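Local coordinates for protein N-terminal acetyltransferase B complex subunit NAT3 (Candida albicans, PDB 5K04) that probably serves as the catalytic subunit of the NatB complex, transferring the acetyl group of acetyl-coenzyme A to the N-terminal amino groups of target proteins, at residues F13-N16 against P17-D21; V29-Y32 against S33-L36; T79-D82 against Q83-R86. All coordinates share one frame; numbering follows the deposited sequence.

Overall arrangement
The three contacts follow one another along the chain, all within the GNAT fold. Interaction 1 forms the short helix 16-19, interaction 2 the next helix, 29-38, and interaction 3 the end of strand 70-80 with the loop leading to helix 89-96. Strand 53-65 of the mixed sheet lies against all three. The centres of interactions 1 and 3 are about 12 Å apart, and the two touch where Val18 packs on Thr79 and Leu81. Interaction 2 meets interaction 1 where Tyr32 packs on Asn19; its centre is about 16 Å from that of interaction 1 and about 23 Å from that of interaction 3. Interaction 3 binds coenzyme A directly, and interaction 1 positions its Arg85 through Asp21; all three meet the partner subunit.

Interaction 1: F13-N16 against P17-D21; sequences FELN and PVNLD
The short helix 16-19, in the first helical part of this GNAT domain, begins with the carbonyl of Leu15 accepting Asn19 N, the first i to i+4 bond of the turn. That bond is short and straight, 2.7 Å from Asn19 N to Leu15 O with an N-H...O angle of 168°; Val18 N adds a weak, bent bond to the same oxygen. One residue on, Leu20 N reaches Asn16 O at 2.8 Å. Pro17 has no N-H to offer.

The side chains add lighter touches. Leu15 and Asn19 pass each other at a slant, CD1 of Leu15 4.1 Å from ND2 of Asn19, and Leu20 lays its CD1 3.9 Å from CB of Asn16. With CG beside its own backbone N (chi1 -71°), Asn16 turns its amide from the helix to the partner subunit, where ND2 bonds Asp551 and Thr444. The amide of Asn19 is held by Tyr57 and Asn26. Leu15 and Val18 lie on strand 53-65, Pro17 and Val18 meet Leu81 just past strand 70-80, and Leu20 faces Ile437 of the partner subunit.

Interaction 2: V29-Y32 against S33-L36; sequences VSFY and SQYL
Phe31 takes CE1 of Tyr35 over one face of its ring, 3.6 Å above the plane, displaced toward the rim and closest to CZ. The two residues are one turn apart on helix 29-38 of the GNAT fold, and their side chains run side by side, pointing the same way. The planes meet obliquely, at 50°, with centroids 4.9 Å apart. Phe31 gets there because its CG is anti to the backbone N (chi1 -172°), whereas the CG of Tyr35 lies beside its own N. Gln34, extended beyond CG, brings OE1 to 4.0 Å from CD1 of Phe31 at a slant.

Four i to i+4 bonds hold this part of the helix: Ser33 N to Val29 O, Gln34 N to Ser30 O, Tyr35 N to Phe31 O and Leu36 N to Tyr32 O. The aromatic side of the helix faces the sheet: Phe31 packs on Met59, Tyr35 on Lys61 and Phe43, and Tyr32 on Tyr57 and Met59 of strand 53-65 and on Phe43 of strand 43-48. The hydroxyl of Tyr32 bonds Phe27 N, at the approach to the helix. Toward the partner subunit, Ser33 OG bonds the hydroxyl of Ser479 there. The same OG curls back over the helix to lie 3.1 Å from Val29 O and 3.0 Å from Ser30 O, so its one proton is contested, and which of the two carbonyls or the Ser479 hydroxyl receives it is not settled.

Interaction 3: T79-D82 against Q83-R86; sequences TVLD and QYRR. Unlike the reference sequence in segment 79-82: Leu81 (reference Ser). With COA (coenzyme A), chain D.
The chain leaves strand 70-80 in a tight turn in which Tyr84 N returns to Leu81 O at 2.9 Å, while Arg85 N makes only a weak bond to Asp82 O.

Arg85 then doubles back along the strand. Its chain is extended from CG to NE, which carries the guanidinium to the carbonyl of Val80, and two nitrogens grip that single oxygen side-on: NE at 2.9 Å and NH2 at 3.1 Å from Val80 O. The oxygen lies in the guanidinium plane, and the NH2 bond runs nearly along the axis of the Val80 carbonyl. CB of Asp82 covers one face of this flat group; over the opposite face lies the pantetheine carbonyl carbon C9P, 3.2 Å above its plane. NH2 also makes a salt bridge to Asp21, and NH1 one to Asp368 of the partner subunit, which fixes the rotation of the group.

Val80 turns CG2 to the pyrophosphate, while its CG1 meets the Tyr84 carbonyl. Away from the cofactor, CD2 of Leu81 meets the edge of the Tyr84 ring, 3.9 Å from its CD2, the two side chains pointing the same way.

Arg86 works directly on coenzyme A. Its backbone N bonds the pyrophosphate oxygen O4A at 2.8 Å. Bends at chi2 and chi3 lay the guanidinium face over the adenine, with CZ 3.5 Å from C4A, and leave NH2 2.7 Å from the 3'-phosphate oxygen O9A, at the guanidinium edge. Gly88 and Ala90 bond the same cofactor through their backbone N atoms. Arg85, Gly88 and Ala90 are the fixed positions of the Q/R-x-x-G-x-G/A pyrophosphate-binding loop of the GNAT acetyltransferases, between strand 70-80 and helix 89-96.

Interaction 1: F13-N16 against P17-D21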
loop_
_atom_site.group_PDB
_atom_site.type_symbol
_atom_site.label_atom_id
_atom_site.label_comp_id
_atom_site.label_asym_id
_atom_site.label_seq_id
_atom_site.Cartn_x
_atom_site.Cartn_y
_atom_site.Cartn_z
ATOM N N PHE B 13 -4.331 -0.138 1.785
ATOM C CA PHE B 13 -3.096 -0.903 1.903
ATOM C C PHE B 13 -3.330 -2.305 2.456
ATOM O O PHE B 13 -2.434 -3.156 2.358
ATOM C CB PHE B 13 -2.103 -0.162 2.803
ATOM C CG PHE B 13 -1.542 1.116 2.202
ATOM C CD1 PHE B 13 -0.856 1.098 0.990
ATOM C CD2 PHE B 13 -1.664 2.327 2.873
ATOM C CE1 PHE B 13 -0.312 2.271 0.455
ATOM C CE2 PHE B 13 -1.128 3.500 2.346
ATOM C CZ PHE B 13 -0.450 3.477 1.135
ATOM N N GLU B 14 -4.506 -2.568 3.036
ATOM C CA GLU B 14 -4.758 -3.810 3.760
ATOM C C GLU B 14 -5.942 -4.580 3.186
ATOM O O GLU B 14 -6.474 -5.479 3.841
ATOM C CB GLU B 14 -4.954 -3.504 5.245
ATOM C CG GLU B 14 -3.646 -3.064 5.909
ATOM C CD GLU B 14 -3.844 -2.455 7.281
ATOM O OE1 GLU B 14 -5.009 -2.259 7.688
ATOM O OE2 GLU B 14 -2.835 -2.171 7.955
ATOM N N LEU B 15 -6.335 -4.247 1.960
ATOM C CA LEU B 15 -7.546 -4.722 1.313
ATOM C C LEU B 15 -7.303 -5.851 0.317
ATOM O O LEU B 15 -8.244 -6.272 -0.360
ATOM C CB LEU B 15 -8.223 -3.559 0.577
ATOM C CG LEU B 15 -9.313 -2.772 1.306
ATOM C CD1 LEU B 15 -9.979 -1.802 0.331
ATOM C CD2 LEU B 15 -10.347 -3.699 1.975
ATOM N N ASN B 16 -6.066 -6.303 0.148
ATOM C CA ASN B 16 -5.821 -7.308 -0.885
ATOM C C ASN B 16 -6.607 -8.605 -0.675
ATOM O O ASN B 16 -7.051 -9.183 -1.683
ATOM C CB ASN B 16 -4.316 -7.560 -0.999
ATOM C CG ASN B 16 -3.578 -6.378 -1.626
ATOM O OD1 ASN B 16 -4.168 -5.580 -2.365
ATOM N ND2 ASN B 16 -2.285 -6.267 -1.338
ATOM N N PRO B 17 -6.849 -9.093 0.552
ATOM C CA PRO B 17 -7.690 -10.296 0.692
ATOM C C PRO B 17 -9.054 -10.139 0.037
ATOM O O PRO B 17 -9.611 -11.101 -0.510
ATOM C CB PRO B 17 -7.814 -10.462 2.213
ATOM C CG PRO B 17 -6.601 -9.818 2.756
ATOM C CD PRO B 17 -6.316 -8.649 1.861
ATOM N N VAL B 18 -9.586 -8.921 0.049
ATOM C CA VAL B 18 -10.842 -8.634 -0.623
ATOM C C VAL B 18 -10.610 -8.296 -2.097
ATOM O O VAL B 18 -11.257 -8.860 -2.985
ATOM C CB VAL B 18 -11.562 -7.495 0.118
ATOM C CG1 VAL B 18 -12.773 -7.028 -0.668
ATOM C CG2 VAL B 18 -11.981 -7.961 1.504
ATOM N N ASN B 19 -9.684 -7.383 -2.382
ATOM C CA ASN B 19 -9.554 -6.830 -3.731
ATOM C C ASN B 19 -8.711 -7.688 -4.669
ATOM O O ASN B 19 -8.527 -7.300 -5.829
ATOM C CB ASN B 19 -8.991 -5.413 -3.655
ATOM C CG ASN B 19 -10.072 -4.374 -3.323
ATOM O OD1 ASN B 19 -11.178 -4.721 -2.893
ATOM N ND2 ASN B 19 -9.750 -3.097 -3.530
ATOM N N LEU B 20 -8.213 -8.838 -4.209
ATOM C CA LEU B 20 -7.622 -9.818 -5.108
ATOM C C LEU B 20 -8.654 -10.797 -5.644
ATOM O O LEU B 20 -8.317 -11.615 -6.510
ATOM C CB LEU B 20 -6.496 -10.595 -4.415
ATOM C CG LEU B 20 -5.176 -9.843 -4.222
ATOM C CD1 LEU B 20 -4.166 -10.631 -3.348
ATOM C CD2 LEU B 20 -4.569 -9.525 -5.574
ATOM N N ASP B 21 -9.884 -10.730 -5.133
ATOM C CA ASP B 21 -11.004 -11.461 -5.709
ATOM C C ASP B 21 -11.145 -11.095 -7.184
ATOM O O ASP B 21 -11.027 -9.912 -7.538
ATOM C CB ASP B 21 -12.296 -11.127 -4.953
ATOM C CG ASP B 21 -13.544 -11.638 -5.653
ATOM O OD1 ASP B 21 -14.050 -10.948 -6.556
ATOM O OD2 ASP B 21 -14.002 -12.744 -5.302
#

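Interaction 2: V29-Y32 against S33-L36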
loop_
_atom_site.group_PDB
_atom_site.type_symbol
_atom_site.label_atom_id
_atom_site.label_comp_id
_atom_site.label_asym_id
_atom_site.label_seq_id
_atom_site.Cartn_x
_atom_site.Cartn_y
_atom_site.Cartn_z
ATOM N N VAL B 29 -6.609 5.536 -7.087
ATOM C CA VAL B 29 -6.613 6.389 -5.900
ATOM C C VAL B 29 -7.678 7.483 -6.004
ATOM O O VAL B 29 -8.415 7.752 -5.045
ATOM C CB VAL B 29 -5.200 6.965 -5.705
ATOM C CG1 VAL B 29 -5.162 8.101 -4.680
ATOM C CG2 VAL B 29 -4.245 5.839 -5.328
ATOM N N SER B 30 -7.791 8.108 -7.181
ATOM C CA SER B 30 -8.680 9.255 -7.333
ATOM C C SER B 30 -10.148 8.865 -7.201
ATOM O O SER B 30 -10.966 9.663 -6.735
ATOM C CB SER B 30 -8.439 9.916 -8.683
ATOM O OG SER B 30 -8.775 9.018 -9.731
ATOM N N PHE B 31 -10.496 7.654 -7.618
ATOM C CA PHE B 31 -11.880 7.202 -7.560
ATOM C C PHE B 31 -12.309 6.934 -6.114
ATOM O O PHE B 31 -13.363 7.401 -5.667
ATOM C CB PHE B 31 -12.012 5.952 -8.435
ATOM C CG PHE B 31 -13.414 5.479 -8.640
ATOM C CD1 PHE B 31 -14.270 6.157 -9.504
ATOM C CD2 PHE B 31 -13.869 4.318 -8.019
ATOM C CE1 PHE B 31 -15.574 5.707 -9.722
ATOM C CE2 PHE B 31 -15.173 3.854 -8.235
ATOM C CZ PHE B 31 -16.027 4.552 -9.088
ATOM N N TYR B 32 -11.497 6.177 -5.373
ATOM C CA TYR B 32 -11.741 5.975 -3.946
ATOM C C TYR B 32 -11.827 7.293 -3.200
ATOM O O TYR B 32 -12.739 7.505 -2.393
ATOM C CB TYR B 32 -10.629 5.133 -3.342
ATOM C CG TYR B 32 -10.662 3.718 -3.796
ATOM C CD1 TYR B 32 -11.763 2.911 -3.518
ATOM C CD2 TYR B 32 -9.593 3.179 -4.511
ATOM C CE1 TYR B 32 -11.792 1.602 -3.932
ATOM C CE2 TYR B 32 -9.611 1.885 -4.927
ATOM C CZ TYR B 32 -10.698 1.090 -4.637
ATOM O OH TYR B 32 -10.676 -0.211 -5.066
ATOM N N SER B 33 -10.850 8.172 -3.424
ATOM C CA SER B 33 -10.797 9.427 -2.683
ATOM C C SER B 33 -11.975 10.334 -3.040
ATOM O O SER B 33 -12.451 11.098 -2.191
ATOM C CB SER B 33 -9.470 10.134 -2.960
ATOM O OG SER B 33 -9.460 10.603 -4.297
ATOM N N GLN B 34 -12.440 10.264 -4.288
ATOM C CA GLN B 34 -13.615 11.021 -4.714
ATOM C C GLN B 34 -14.852 10.625 -3.918
ATOM O O GLN B 34 -15.642 11.483 -3.515
ATOM C CB GLN B 34 -13.870 10.807 -6.217
ATOM C CG GLN B 34 -15.139 11.492 -6.731
ATOM C CD GLN B 34 -15.600 11.027 -8.126
ATOM O OE1 GLN B 34 -15.348 9.897 -8.555
ATOM N NE2 GLN B 34 -16.289 11.915 -8.828
ATOM N N TYR B 35 -15.059 9.321 -3.717
ATOM C CA TYR B 35 -16.193 8.880 -2.915
ATOM C C TYR B 35 -16.052 9.330 -1.469
ATOM O O TYR B 35 -17.034 9.746 -0.846
ATOM C CB TYR B 35 -16.341 7.365 -3.017
ATOM C CG TYR B 35 -17.112 6.974 -4.258
ATOM C CD1 TYR B 35 -16.608 7.246 -5.527
ATOM C CD2 TYR B 35 -18.346 6.353 -4.165
ATOM C CE1 TYR B 35 -17.315 6.899 -6.675
ATOM C CE2 TYR B 35 -19.061 6.003 -5.297
ATOM C CZ TYR B 35 -18.541 6.278 -6.543
ATOM O OH TYR B 35 -19.254 5.947 -7.656
ATOM N N LEU B 36 -14.831 9.274 -0.926
ATOM C CA LEU B 36 -14.610 9.775 0.426
ATOM C C LEU B 36 -14.795 11.281 0.509
ATOM O O LEU B 36 -15.145 11.796 1.574
ATOM C CB LEU B 36 -13.215 9.400 0.918
ATOM C CG LEU B 36 -12.995 7.893 1.065
ATOM C CD1 LEU B 36 -11.522 7.621 1.259
ATOM C CD2 LEU B 36 -13.798 7.291 2.214
#

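Interaction 3: T79-D82 against Q83-R86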
loop_
_atom_site.group_PDB
_atom_site.type_symbol
_atom_site.label_atom_id
_atom_site.label_comp_id
_atom_site.label_asym_id
_atom_site.label_seq_id
_atom_site.Cartn_x
_atom_site.Cartn_y
_atom_site.Cartn_z
ATOM N N THR B 79 -18.360 -5.765 -1.817
ATOM C CA THR B 79 -17.582 -6.993 -1.833
ATOM C C THR B 79 -17.414 -7.488 -0.412
ATOM O O THR B 79 -17.395 -6.711 0.544
ATOM C CB THR B 79 -16.184 -6.845 -2.462
ATOM O OG1 THR B 79 -15.553 -5.636 -2.004
ATOM C CG2 THR B 79 -16.306 -6.813 -3.933
ATOM N N VAL B 80 -17.251 -8.797 -0.300
ATOM C CA VAL B 80 -17.106 -9.481 0.969
ATOM C C VAL B 80 -15.951 -10.457 0.839
ATOM O O VAL B 80 -15.871 -11.204 -0.142
ATOM C CB VAL B 80 -18.405 -10.211 1.360
ATOM C CG1 VAL B 80 -18.215 -11.037 2.637
ATOM C CG2 VAL B 80 -19.534 -9.205 1.516
ATOM N N LEU B 81 -15.037 -10.415 1.807
ATOM C CA LEU B 81 -13.969 -11.404 1.912
ATOM C C LEU B 81 -14.535 -12.825 1.911
ATOM O O LEU B 81 -15.557 -13.099 2.545
ATOM C CB LEU B 81 -13.166 -11.146 3.192
ATOM C CG LEU B 81 -11.981 -12.054 3.476
ATOM C CD1 LEU B 81 -11.024 -11.942 2.318
ATOM C CD2 LEU B 81 -11.316 -11.673 4.813
ATOM N N ASP B 82 -13.849 -13.731 1.189
ATOM C CA ASP B 82 -14.319 -15.111 1.011
ATOM C C ASP B 82 -14.624 -15.814 2.336
ATOM O O ASP B 82 -15.587 -16.580 2.431
ATOM C CB ASP B 82 -13.277 -15.912 0.219
ATOM C CG ASP B 82 -11.888 -15.852 0.842
ATOM O OD1 ASP B 82 -11.743 -15.261 1.935
ATOM O OD2 ASP B 82 -10.935 -16.389 0.231
ATOM N N GLN B 83 -13.805 -15.573 3.372
ATOM C CA GLN B 83 -14.008 -16.252 4.652
ATOM C C GLN B 83 -15.353 -15.899 5.270
ATOM O O GLN B 83 -15.901 -16.683 6.053
ATOM C CB GLN B 83 -12.885 -15.902 5.637
ATOM C CG GLN B 83 -11.464 -16.083 5.108
ATOM C CD GLN B 83 -11.046 -17.549 4.980
ATOM O OE1 GLN B 83 -11.263 -18.354 5.887
ATOM N NE2 GLN B 83 -10.437 -17.894 3.847
ATOM N N TYR B 84 -15.905 -14.731 4.926
ATOM C CA TYR B 84 -17.104 -14.212 5.581
ATOM C C TYR B 84 -18.300 -14.122 4.630
ATOM O O TYR B 84 -19.185 -13.287 4.809
ATOM C CB TYR B 84 -16.789 -12.861 6.228
ATOM C CG TYR B 84 -15.695 -12.986 7.285
ATOM C CD1 TYR B 84 -15.981 -13.514 8.538
ATOM C CD2 TYR B 84 -14.384 -12.614 7.030
ATOM C CE1 TYR B 84 -15.008 -13.665 9.502
ATOM C CE2 TYR B 84 -13.391 -12.763 8.011
ATOM C CZ TYR B 84 -13.720 -13.297 9.244
ATOM O OH TYR B 84 -12.780 -13.457 10.226
ATOM N N ARG B 85 -18.359 -15.016 3.650
ATOM C CA ARG B 85 -19.449 -15.100 2.696
ATOM C C ARG B 85 -20.526 -16.077 3.179
ATOM O O ARG B 85 -20.284 -16.926 4.038
ATOM C CB ARG B 85 -18.906 -15.516 1.322
ATOM C CG ARG B 85 -18.045 -14.421 0.682
ATOM C CD ARG B 85 -17.695 -14.719 -0.760
ATOM N NE ARG B 85 -16.823 -13.681 -1.298
ATOM C CZ ARG B 85 -16.281 -13.687 -2.512
ATOM N NH1 ARG B 85 -16.518 -14.693 -3.348
ATOM N NH2 ARG B 85 -15.498 -12.679 -2.890
ATOM N N ARG B 86 -21.735 -15.926 2.608
ATOM C CA ARG B 86 -22.913 -16.777 2.873
ATOM C C ARG B 86 -23.422 -16.664 4.308
ATOM O O ARG B 86 -24.028 -17.605 4.826
ATOM C CB ARG B 86 -22.653 -18.253 2.541
ATOM C CG ARG B 86 -22.174 -18.507 1.139
ATOM C CD ARG B 86 -22.914 -17.659 0.115
ATOM N NE ARG B 86 -24.348 -17.943 0.035
ATOM C CZ ARG B 86 -24.890 -18.857 -0.767
ATOM N NH1 ARG B 86 -24.108 -19.597 -1.550
ATOM N NH2 ARG B 86 -26.215 -19.034 -0.782
HETATM N N1A COA D . -23.565 -18.961 -4.914
HETATM C C2A COA D . -25.035 -19.212 -5.046
HETATM N N3A COA D . -25.800 -18.076 -4.385
HETATM C C4A COA D . -25.237 -16.935 -3.631
HETATM C C5A COA D . -23.645 -16.781 -3.432
HETATM C C6A COA D . -22.791 -17.869 -4.195
HETATM N N6A COA D . -21.368 -17.855 -4.262
HETATM N N7A COA D . -23.286 -15.428 -2.756
HETATM C C8A COA D . -24.560 -14.550 -2.483
HETATM N N9A COA D . -25.661 -15.584 -3.117
HETATM C C1B COA D . -27.174 -15.009 -3.261
HETATM C C2B COA D . -28.318 -15.973 -2.814
HETATM O O2B COA D . -29.306 -16.584 -3.647
HETATM C C3B COA D . -28.413 -15.349 -1.440
HETATM O O3B COA D . -29.174 -15.686 -0.275
HETATM P P3B COA D . -29.293 -16.806 0.908
HETATM O O7A COA D . -28.981 -16.080 2.205
HETATM O O8A COA D . -30.771 -17.217 0.881
HETATM O O9A COA D . -28.301 -17.894 0.568
HETATM C C4B COA D . -27.785 -13.861 -1.589
HETATM O O4B COA D . -27.167 -13.578 -2.911
HETATM C C5B COA D . -27.326 -13.079 -0.299
HETATM O O5B COA D . -26.147 -13.410 0.441
HETATM P P1A COA D . -25.048 -12.796 1.454
HETATM O O1A COA D . -25.540 -11.463 1.877
HETATM O O2A COA D . -24.821 -13.783 2.559
HETATM O O3A COA D . -23.760 -12.682 0.572
HETATM P P2A COA D . -22.157 -12.563 0.695
HETATM O O4A COA D . -21.603 -13.954 0.597
HETATM O O5A COA D . -21.818 -11.771 1.861
HETATM O O6A COA D . -21.822 -11.810 -0.685
HETATM C CBP COA D . -21.149 -11.204 -3.186
HETATM C CCP COA D . -22.246 -11.778 -2.055
HETATM C CDP COA D . -21.775 -11.345 -4.741
HETATM C CEP COA D . -20.745 -9.598 -2.829
HETATM C CAP COA D . -19.710 -12.171 -3.063
HETATM O OAP COA D . -19.883 -13.554 -2.863
HETATM C C9P COA D . -18.408 -11.484 -3.722
HETATM O O9P COA D . -17.988 -11.733 -4.990
HETATM N N8P COA D . -18.019 -10.132 -3.143
HETATM C C7P COA D . -17.542 -8.931 -4.044
HETATM C C6P COA D . -17.546 -9.146 -5.603
HETATM C C5P COA D . -18.897 -9.235 -6.530
HETATM O O5P COA D . -19.186 -10.278 -7.317
HETATM N N4P COA D . -19.860 -8.126 -6.363
HETATM C C3P COA D . -21.140 -7.652 -5.883
HETATM C C2P COA D . -22.550 -8.194 -6.043
HETATM S S1P COA D . -23.441 -8.198 -7.569
#